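Local coordinates for protein ZYRO0G01672p (Zygosaccharomyces rouxii, PDB 4U8T) that binds N6-methyladenosine-containing RNA through its YTH domain, the part held here, and probably reads that mark in messenger RNA, at residues I20-H25 and S156-F161; S59-S64 and A69-L74. All coordinates share one frame; numbering follows the deposited sequence.

Overall arrangement
Both contacts belong to the YTH domain and lie against the same mixed sheet, their centres about 14 Å apart. Contact 1 joins the loop before strand 27-33 to helix 151-161, near the two ends of the chain. Contact 2, nested in the part of the chain that contact 1 closes, joins helix 52-63 to strand 71-77. Tyr72, in the strand segment of contact 2, touches the loop of contact 1: its OH packs 3.3 Å from His21 O, and its side chain meets Val22 and Pro23. Tyr72 and Ile71 lead to opposite faces of the sheet. The strand is therefore covered by loop 20-25 on one face and helix 52-63 on the other, within the domain that binds the methylated RNA.

Contact 1. Residues I20-H25 and S156-F161; sequences IHVPDH and SILKLF
Leu158 projects from helix 151-161 toward the loop 20-25, where its methyl CD1 makes the closest approach to both Val22 and Ile20. Val22 CG2 to Leu158 CD1 is 3.8 Å; Ile20 CG2 to Leu158 CD1 is looser at 4.3 Å. Val22 and Leu158 run at a slant to each other, branch end against branch end. In Val22 the methyl CG1 stands opposite the backbone N (chi1 -177°), which leaves CG2 beside that nitrogen and turned to the leucine. Ile20 lies along the leucine, CG2 near CD1 and its longer arm near the other branch, with Ile20 CD1 4.4 Å from Leu158 CD2. The backbones stay well apart, with 8.0 Å between Ile20 CA and Leu158 CA, so side chains alone bridge the gap.

The central sheet takes part too: Leu158 touches Val86 of strand 82-94 and Ile20 touches Val118 of strand 111-123. Loop and C-terminal helix thus pack together over one sheet face, about 13 Å from the bound RNA at the nearest atom. No hydrogen bond or salt bridge crosses between the segments, and 125 Å² is buried in all, which implies a small, loosely packed apolar contact that probably contributes mainly by keeping water off the methyls.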
ATOM      1  N   ILE A  20     -14.986   1.536  -4.022  1.00 47.28           N
ATOM      2  CA  ILE A  20     -13.694   2.075  -4.416  1.00 44.06           C
ATOM      3  C   ILE A  20     -13.693   2.297  -5.898  1.00 40.47           C
ATOM      4  O   ILE A  20     -13.732   1.353  -6.659  1.00 42.72           O
ATOM      5  CB  ILE A  20     -12.530   1.147  -4.070  1.00 37.06           C
ATOM      6  CG1 ILE A  20     -12.509   0.857  -2.579  1.00 40.74           C
ATOM      7  CG2 ILE A  20     -11.231   1.797  -4.449  1.00 33.31           C
ATOM      8  CD1 ILE A  20     -11.444  -0.118  -2.172  1.00 37.22           C
ATOM      9  N   HIS A  21     -13.642   3.546  -6.322  1.00 33.03           N
ATOM     10  CA  HIS A  21     -13.594   3.792  -7.740  1.00 36.75           C
ATOM     11  C   HIS A  21     -12.169   3.957  -8.214  1.00 37.89           C
ATOM     12  O   HIS A  21     -11.479   4.911  -7.849  1.00 33.13           O
ATOM     13  CB  HIS A  21     -14.398   5.030  -8.115  1.00 40.21           C
ATOM     14  CG  HIS A  21     -14.104   5.516  -9.495  1.00 47.55           C
ATOM     15  ND1 HIS A  21     -14.439   4.795 -10.622  1.00 49.22           N
ATOM     16  CD2 HIS A  21     -13.474   6.630  -9.934  1.00 40.74           C
ATOM     17  CE1 HIS A  21     -14.029   5.445 -11.695  1.00 46.42           C
ATOM     18  NE2 HIS A  21     -13.445   6.563 -11.304  1.00 46.79           N
ATOM     19  N   VAL A  22     -11.754   3.026  -9.064  1.00 35.53           N
ATOM     20  CA  VAL A  22     -10.391   2.984  -9.574  1.00 35.24           C
ATOM     21  C   VAL A  22     -10.307   3.644 -10.947  1.00 29.88           C
ATOM     22  O   VAL A  22     -10.719   3.055 -11.928  1.00 31.40           O
ATOM     23  CB  VAL A  22      -9.912   1.508  -9.675  1.00 31.26           C
ATOM     24  CG1 VAL A  22      -8.491   1.430 -10.117  1.00 26.37           C
ATOM     25  CG2 VAL A  22     -10.063   0.827  -8.354  1.00 29.72           C
ATOM     26  N   PRO A  23      -9.736   4.846 -11.035  1.00 27.26           N
ATOM     27  CA  PRO A  23      -9.606   5.505 -12.340  1.00 29.98           C
ATOM     28  C   PRO A  23      -8.759   4.711 -13.325  1.00 32.35           C
ATOM     29  O   PRO A  23      -7.849   4.017 -12.914  1.00 34.20           O
ATOM     30  CB  PRO A  23      -8.931   6.832 -11.997  1.00 26.33           C
ATOM     31  CG  PRO A  23      -9.148   7.010 -10.560  1.00 29.22           C
ATOM     32  CD  PRO A  23      -9.173   5.661  -9.960  1.00 27.06           C
ATOM     33  N   ASP A  24      -9.052   4.811 -14.612  1.00 35.98           N
ATOM     34  CA  ASP A  24      -8.293   4.065 -15.605  1.00 36.86           C
ATOM     35  C   ASP A  24      -6.798   4.408 -15.551  1.00 37.26           C
ATOM     36  O   ASP A  24      -6.420   5.493 -15.113  1.00 30.93           O
ATOM     37  CB  ASP A  24      -8.861   4.330 -16.997  1.00 37.24           C
ATOM     38  CG  ASP A  24     -10.284   3.770 -17.181  1.00 50.78           C
ATOM     39  OD1 ASP A  24     -10.622   2.688 -16.646  1.00 42.67           O
ATOM     40  OD2 ASP A  24     -11.083   4.429 -17.874  1.00 58.75           O
ATOM     41  N   HIS A  25      -5.967   3.444 -15.950  1.00 39.93           N
ATOM     42  CA  HIS A  25      -4.514   3.600 -16.075  1.00 39.15           C
ATOM     43  C   HIS A  25      -3.806   3.759 -14.734  1.00 36.55           C
ATOM     44  O   HIS A  25      -2.681   4.243 -14.678  1.00 37.51           O
ATOM     45  CB  HIS A  25      -4.192   4.768 -17.008  1.00 36.09           C
ATOM     46  CG  HIS A  25      -4.986   4.721 -18.271  1.00 43.79           C
ATOM     47  ND1 HIS A  25      -4.946   3.644 -19.125  1.00 50.29           N
ATOM     48  CD2 HIS A  25      -5.911   5.569 -18.777  1.00 41.54           C
ATOM     49  CE1 HIS A  25      -5.787   3.845 -20.123  1.00 51.97           C
ATOM     50  NE2 HIS A  25      -6.389   5.003 -19.930  1.00 48.45           N
ATOM     51  N   SER A 156      -9.386  -7.440  -8.357  1.00 26.58           N
ATOM     52  CA  SER A 156      -9.901  -8.597  -7.655  1.00 30.65           C
ATOM     53  C   SER A 156      -9.519  -8.571  -6.175  1.00 34.21           C
ATOM     54  O   SER A 156     -10.320  -8.930  -5.323  1.00 38.54           O
ATOM     55  CB  SER A 156      -9.407  -9.888  -8.291  1.00 33.65           C
ATOM     56  OG  SER A 156      -9.977 -10.071  -9.566  1.00 34.07           O
ATOM     57  N   ILE A 157      -8.286  -8.181  -5.880  1.00 30.03           N
ATOM     58  CA  ILE A 157      -7.807  -8.066  -4.520  1.00 26.10           C
ATOM     59  C   ILE A 157      -8.584  -6.961  -3.811  1.00 29.99           C
ATOM     60  O   ILE A 157      -8.947  -7.079  -2.648  1.00 29.54           O
ATOM     61  CB  ILE A 157      -6.299  -7.760  -4.489  1.00 25.70           C
ATOM     62  CG1 ILE A 157      -5.513  -8.911  -5.090  1.00 22.79           C
ATOM     63  CG2 ILE A 157      -5.823  -7.469  -3.083  1.00 26.29           C
ATOM     64  CD1 ILE A 157      -4.078  -8.656  -5.202  1.00 16.77           C
ATOM     65  N   LEU A 158      -8.836  -5.867  -4.508  1.00 28.80           N
ATOM     66  CA  LEU A 158      -9.579  -4.792  -3.884  1.00 29.65           C
ATOM     67  C   LEU A 158     -10.986  -5.259  -3.523  1.00 35.93           C
ATOM     68  O   LEU A 158     -11.575  -4.761  -2.582  1.00 41.81           O
ATOM     69  CB  LEU A 158      -9.650  -3.572  -4.779  1.00 27.98           C
ATOM     70  CG  LEU A 158      -8.411  -2.700  -4.886  1.00 23.06           C
ATOM     71  CD1 LEU A 158      -8.773  -1.487  -5.692  1.00 21.21           C
ATOM     72  CD2 LEU A 158      -7.902  -2.306  -3.533  1.00 21.46           C
ATOM     73  N   LYS A 159     -11.540  -6.179  -4.302  1.00 34.78           N
ATOM     74  CA  LYS A 159     -12.830  -6.753  -3.982  1.00 36.73           C
ATOM     75  C   LYS A 159     -12.768  -7.419  -2.627  1.00 35.67           C
ATOM     76  O   LYS A 159     -13.664  -7.241  -1.822  1.00 36.92           O
ATOM     77  CB  LYS A 159     -13.285  -7.753  -5.058  1.00 43.96           C
ATOM     78  CG  LYS A 159     -13.913  -7.117  -6.305  1.00 50.05           C
ATOM     79  CD  LYS A 159     -13.659  -7.971  -7.567  1.00 57.90           C
ATOM     80  CE  LYS A 159     -14.102  -7.259  -8.854  1.00 62.62           C
ATOM     81  NZ  LYS A 159     -13.532  -7.888 -10.080  1.00 66.52           N
ATOM     82  N   LEU A 160     -11.714  -8.184  -2.375  1.00 34.47           N
ATOM     83  CA  LEU A 160     -11.550  -8.843  -1.089  1.00 34.21           C
ATOM     84  C   LEU A 160     -11.412  -7.872   0.084  1.00 34.68           C
ATOM     85  O   LEU A 160     -11.849  -8.154   1.188  1.00 33.25           O
ATOM     86  CB  LEU A 160     -10.350  -9.762  -1.133  1.00 31.10           C
ATOM     87  CG  LEU A 160     -10.637 -11.064  -1.872  1.00 32.88           C
ATOM     88  CD1 LEU A 160      -9.576 -12.083  -1.574  1.00 29.00           C
ATOM     89  CD2 LEU A 160     -11.980 -11.584  -1.497  1.00 40.47           C
ATOM     90  N   PHE A 161     -10.839  -6.705  -0.157  1.00 37.38           N
ATOM     91  CA  PHE A 161     -10.719  -5.735   0.916  1.00 35.49           C
ATOM     92  C   PHE A 161     -12.049  -5.107   1.308  1.00 39.42           C
ATOM     93  O   PHE A 161     -12.206  -4.684   2.445  1.00 42.78           O
ATOM     94  CB  PHE A 161      -9.752  -4.620   0.529  1.00 33.43           C
ATOM     95  CG  PHE A 161      -8.336  -4.896   0.902  1.00 29.89           C
ATOM     96  CD1 PHE A 161      -7.926  -4.781   2.205  1.00 26.15           C
ATOM     97  CD2 PHE A 161      -7.412  -5.214  -0.042  1.00 30.83           C
ATOM     98  CE1 PHE A 161      -6.648  -5.019   2.555  1.00 25.90           C
ATOM     99  CE2 PHE A 161      -6.122  -5.443   0.307  1.00 29.94           C
ATOM    100  CZ  PHE A 161      -5.740  -5.346   1.609  1.00 27.73           C
TER

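Contact 2. Residues S59-S64 and A69-L74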
ATOM      1  N   SER A  59       8.221   7.145  -6.917  1.00 20.79           N
ATOM      2  CA  SER A  59       8.270   8.521  -7.384  1.00 20.21           C
ATOM      3  C   SER A  59       8.128   8.549  -8.891  1.00 23.19           C
ATOM      4  O   SER A  59       7.353   9.323  -9.439  1.00 27.63           O
ATOM      5  CB  SER A  59       9.561   9.187  -6.925  1.00 23.65           C
ATOM      6  OG  SER A  59       9.676  10.491  -7.415  1.00 31.76           O
ATOM      7  N   GLU A  60       8.871   7.686  -9.562  1.00 24.54           N
ATOM      8  CA  GLU A  60       8.812   7.614 -11.006  1.00 23.84           C
ATOM      9  C   GLU A  60       7.454   7.167 -11.510  1.00 25.00           C
ATOM     10  O   GLU A  60       6.969   7.711 -12.477  1.00 26.93           O
ATOM     11  CB  GLU A  60       9.909   6.712 -11.525  1.00 18.75           C
ATOM     12  CG  GLU A  60      11.262   7.377 -11.441  1.00 27.35           C
ATOM     13  CD  GLU A  60      12.396   6.469 -11.792  1.00 30.48           C
ATOM     14  OE1 GLU A  60      12.131   5.323 -12.184  1.00 33.59           O
ATOM     15  OE2 GLU A  60      13.555   6.909 -11.673  1.00 38.30           O
ATOM     16  N   ALA A  61       6.829   6.192 -10.859  1.00 25.33           N
ATOM     17  CA  ALA A  61       5.515   5.734 -11.289  1.00 22.65           C
ATOM     18  C   ALA A  61       4.445   6.792 -11.099  1.00 25.93           C
ATOM     19  O   ALA A  61       3.543   6.913 -11.907  1.00 28.96           O
ATOM     20  CB  ALA A  61       5.130   4.491 -10.549  1.00 17.17           C
ATOM     21  N   TYR A  62       4.549   7.547 -10.019  1.00 26.05           N
ATOM     22  CA  TYR A  62       3.622   8.615  -9.707  1.00 24.00           C
ATOM     23  C   TYR A  62       3.725   9.767 -10.700  1.00 29.73           C
ATOM     24  O   TYR A  62       2.712  10.309 -11.125  1.00 28.21           O
ATOM     25  CB  TYR A  62       3.869   9.108  -8.302  1.00 25.75           C
ATOM     26  CG  TYR A  62       2.964  10.211  -7.867  1.00 26.12           C
ATOM     27  CD1 TYR A  62       1.737   9.945  -7.333  1.00 24.59           C
ATOM     28  CD2 TYR A  62       3.354  11.523  -7.980  1.00 27.53           C
ATOM     29  CE1 TYR A  62       0.920  10.965  -6.939  1.00 29.42           C
ATOM     30  CE2 TYR A  62       2.548  12.536  -7.594  1.00 24.27           C
ATOM     31  CZ  TYR A  62       1.332  12.260  -7.078  1.00 25.75           C
ATOM     32  OH  TYR A  62       0.533  13.288  -6.684  1.00 26.16           O
ATOM     33  N   GLU A  63       4.947  10.181 -11.029  1.00 30.02           N
ATOM     34  CA  GLU A  63       5.124  11.203 -12.056  1.00 32.32           C
ATOM     35  C   GLU A  63       4.556  10.810 -13.410  1.00 29.42           C
ATOM     36  O   GLU A  63       4.056  11.657 -14.117  1.00 37.45           O
ATOM     37  CB  GLU A  63       6.593  11.568 -12.215  1.00 34.51           C
ATOM     38  CG  GLU A  63       6.886  12.661 -13.267  1.00 47.84           C
ATOM     39  CD  GLU A  63       6.131  13.982 -13.093  1.00 52.39           C
ATOM     40  OE1 GLU A  63       5.646  14.284 -11.980  1.00 55.77           O
ATOM     41  OE2 GLU A  63       6.054  14.743 -14.086  1.00 47.45           O
ATOM     42  N   SER A  64       4.613   9.533 -13.754  1.00 28.50           N
ATOM     43  CA  SER A  64       4.205   9.040 -15.065  1.00 26.53           C
ATOM     44  C   SER A  64       2.717   8.938 -15.318  1.00 29.61           C
ATOM     45  O   SER A  64       2.313   8.610 -16.418  1.00 28.98           O
ATOM     46  CB  SER A  64       4.776   7.654 -15.285  1.00 31.56           C
ATOM     47  OG  SER A  64       6.173   7.691 -15.357  1.00 42.54           O
ATOM     48  N   ALA A  69      -5.422   9.284 -13.060  1.00 30.63           N
ATOM     49  CA  ALA A  69      -5.009   8.023 -12.487  1.00 28.10           C
ATOM     50  C   ALA A  69      -4.324   8.146 -11.135  1.00 31.74           C
ATOM     51  O   ALA A  69      -3.743   9.171 -10.793  1.00 30.20           O
ATOM     52  CB  ALA A  69      -4.124   7.318 -13.448  1.00 30.34           C
ATOM     53  N   LYS A  70      -4.375   7.057 -10.382  1.00 31.23           N
ATOM     54  CA  LYS A  70      -3.829   7.031  -9.039  1.00 30.97           C
ATOM     55  C   LYS A  70      -2.837   5.907  -8.856  1.00 26.32           C
ATOM     56  O   LYS A  70      -2.739   5.010  -9.681  1.00 25.25           O
ATOM     57  CB  LYS A  70      -4.963   6.895  -8.025  1.00 32.57           C
ATOM     58  CG  LYS A  70      -5.886   8.120  -7.925  1.00 36.42           C
ATOM     59  CD  LYS A  70      -7.062   7.857  -6.982  1.00 43.50           C
ATOM     60  CE  LYS A  70      -8.056   9.023  -6.939  1.00 53.81           C
ATOM     61  NZ  LYS A  70      -9.093   8.867  -5.862  1.00 49.67           N
ATOM     62  N   ILE A  71      -2.116   5.945  -7.749  1.00 26.99           N
ATOM     63  CA  ILE A  71      -1.289   4.808  -7.354  1.00 24.54           C
ATOM     64  C   ILE A  71      -1.784   4.259  -6.029  1.00 21.67           C
ATOM     65  O   ILE A  71      -1.837   4.959  -5.032  1.00 22.39           O
ATOM     66  CB  ILE A  71       0.207   5.175  -7.243  1.00 20.91           C
ATOM     67  CG1 ILE A  71       0.825   5.258  -8.628  1.00 22.25           C
ATOM     68  CG2 ILE A  71       0.961   4.134  -6.461  1.00 19.51           C
ATOM     69  CD1 ILE A  71       2.251   5.454  -8.608  1.00 26.00           C
ATOM     70  N   TYR A  72      -2.178   2.994  -6.049  1.00 22.01           N
ATOM     71  CA  TYR A  72      -2.675   2.310  -4.871  1.00 16.96           C
ATOM     72  C   TYR A  72      -1.553   1.545  -4.198  1.00 18.19           C
ATOM     73  O   TYR A  72      -0.720   0.929  -4.830  1.00 17.43           O
ATOM     74  CB  TYR A  72      -3.809   1.380  -5.243  1.00 17.40           C
ATOM     75  CG  TYR A  72      -5.034   2.119  -5.692  1.00 25.16           C
ATOM     76  CD1 TYR A  72      -5.178   2.515  -7.006  1.00 24.49           C
ATOM     77  CD2 TYR A  72      -6.052   2.421  -4.805  1.00 20.69           C
ATOM     78  CE1 TYR A  72      -6.283   3.196  -7.414  1.00 24.22           C
ATOM     79  CE2 TYR A  72      -7.143   3.089  -5.203  1.00 24.49           C
ATOM     80  CZ  TYR A  72      -7.268   3.478  -6.516  1.00 28.52           C
ATOM     81  OH  TYR A  72      -8.385   4.159  -6.933  1.00 27.60           O
ATOM     82  N   LEU A  73      -1.548   1.627  -2.884  1.00 18.86           N
ATOM     83  CA  LEU A  73      -0.574   0.950  -2.065  1.00 16.45           C
ATOM     84  C   LEU A  73      -1.288  -0.081  -1.211  1.00 19.70           C
ATOM     85  O   LEU A  73      -2.192   0.243  -0.464  1.00 19.28           O
ATOM     86  CB  LEU A  73       0.181   1.957  -1.201  1.00 16.50           C
ATOM     87  CG  LEU A  73       0.825   3.160  -1.893  1.00 18.59           C
ATOM     88  CD1 LEU A  73       1.336   4.127  -0.865  1.00 17.91           C
ATOM     89  CD2 LEU A  73       1.971   2.706  -2.789  1.00 18.84           C
ATOM     90  N   LEU A  74      -0.878  -1.328  -1.333  1.00 14.04           N
ATOM     91  CA  LEU A  74      -1.478  -2.389  -0.563  1.00 14.58           C
ATOM     92  C   LEU A  74      -0.514  -2.777   0.538  1.00 17.73           C
ATOM     93  O   LEU A  74       0.531  -3.317   0.267  1.00 21.05           O
ATOM     94  CB  LEU A  74      -1.827  -3.571  -1.477  1.00 17.44           C
ATOM     95  CG  LEU A  74      -2.502  -3.225  -2.835  1.00 22.64           C
ATOM     96  CD1 LEU A  74      -2.894  -4.466  -3.595  1.00 22.41           C
ATOM     97  CD2 LEU A  74      -3.711  -2.325  -2.737  1.00 17.52           C
TER
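Ile71 reaches from strand 71-77 to helix 52-63 and rests its terminal methyl, CD1, on the helix backbone between Ala61 and Tyr62. It has the largest share of the buried surface, 67 Å² of 112 Å². Its CD1 lies 3.4 Å from Tyr62 N and 3.6 Å from Ala61 C, so the methyl faces the peptide link joining these two residues. The side chain is extended at its second torsion (chi2 -174°), carrying CD1 outward from the strand.

Ala61 points toward the strand, and its CB lies 3.6 Å from Ile71 CD1; this residue puts no more than CB between the helix and the isoleucine. The nearest backbone approach is 6.6 Å, between Tyr62 CA and Ile71 CA. Ala61 and Ile71 both also touch Phe29 of strand 27-33, the parallel neighbour of strand 71-77. This is helix-on-sheet packing in the YTH domain, a member of the PUA clan: helix 52-63 lies over one face of the mixed sheet, and the chain turns through a short link to enter strand 71-77.

Tyr62 takes part through the root of its side chain, with CB 4.0 Å from Ile71 CD1. Its CG is anti to the backbone N (chi1 -180°), and the ring is carried on to Met89 and Asn92 of strand 82-94. Near the helix end, Ser64 OG donates to Glu60 O at 3.0 Å, with a C=O...OG angle of 151°. The backbone Ser64 N reaches Glu60 O from the opposite face of the carbonyl plane, so this oxygen is gripped twice where the chain leaves for the strand.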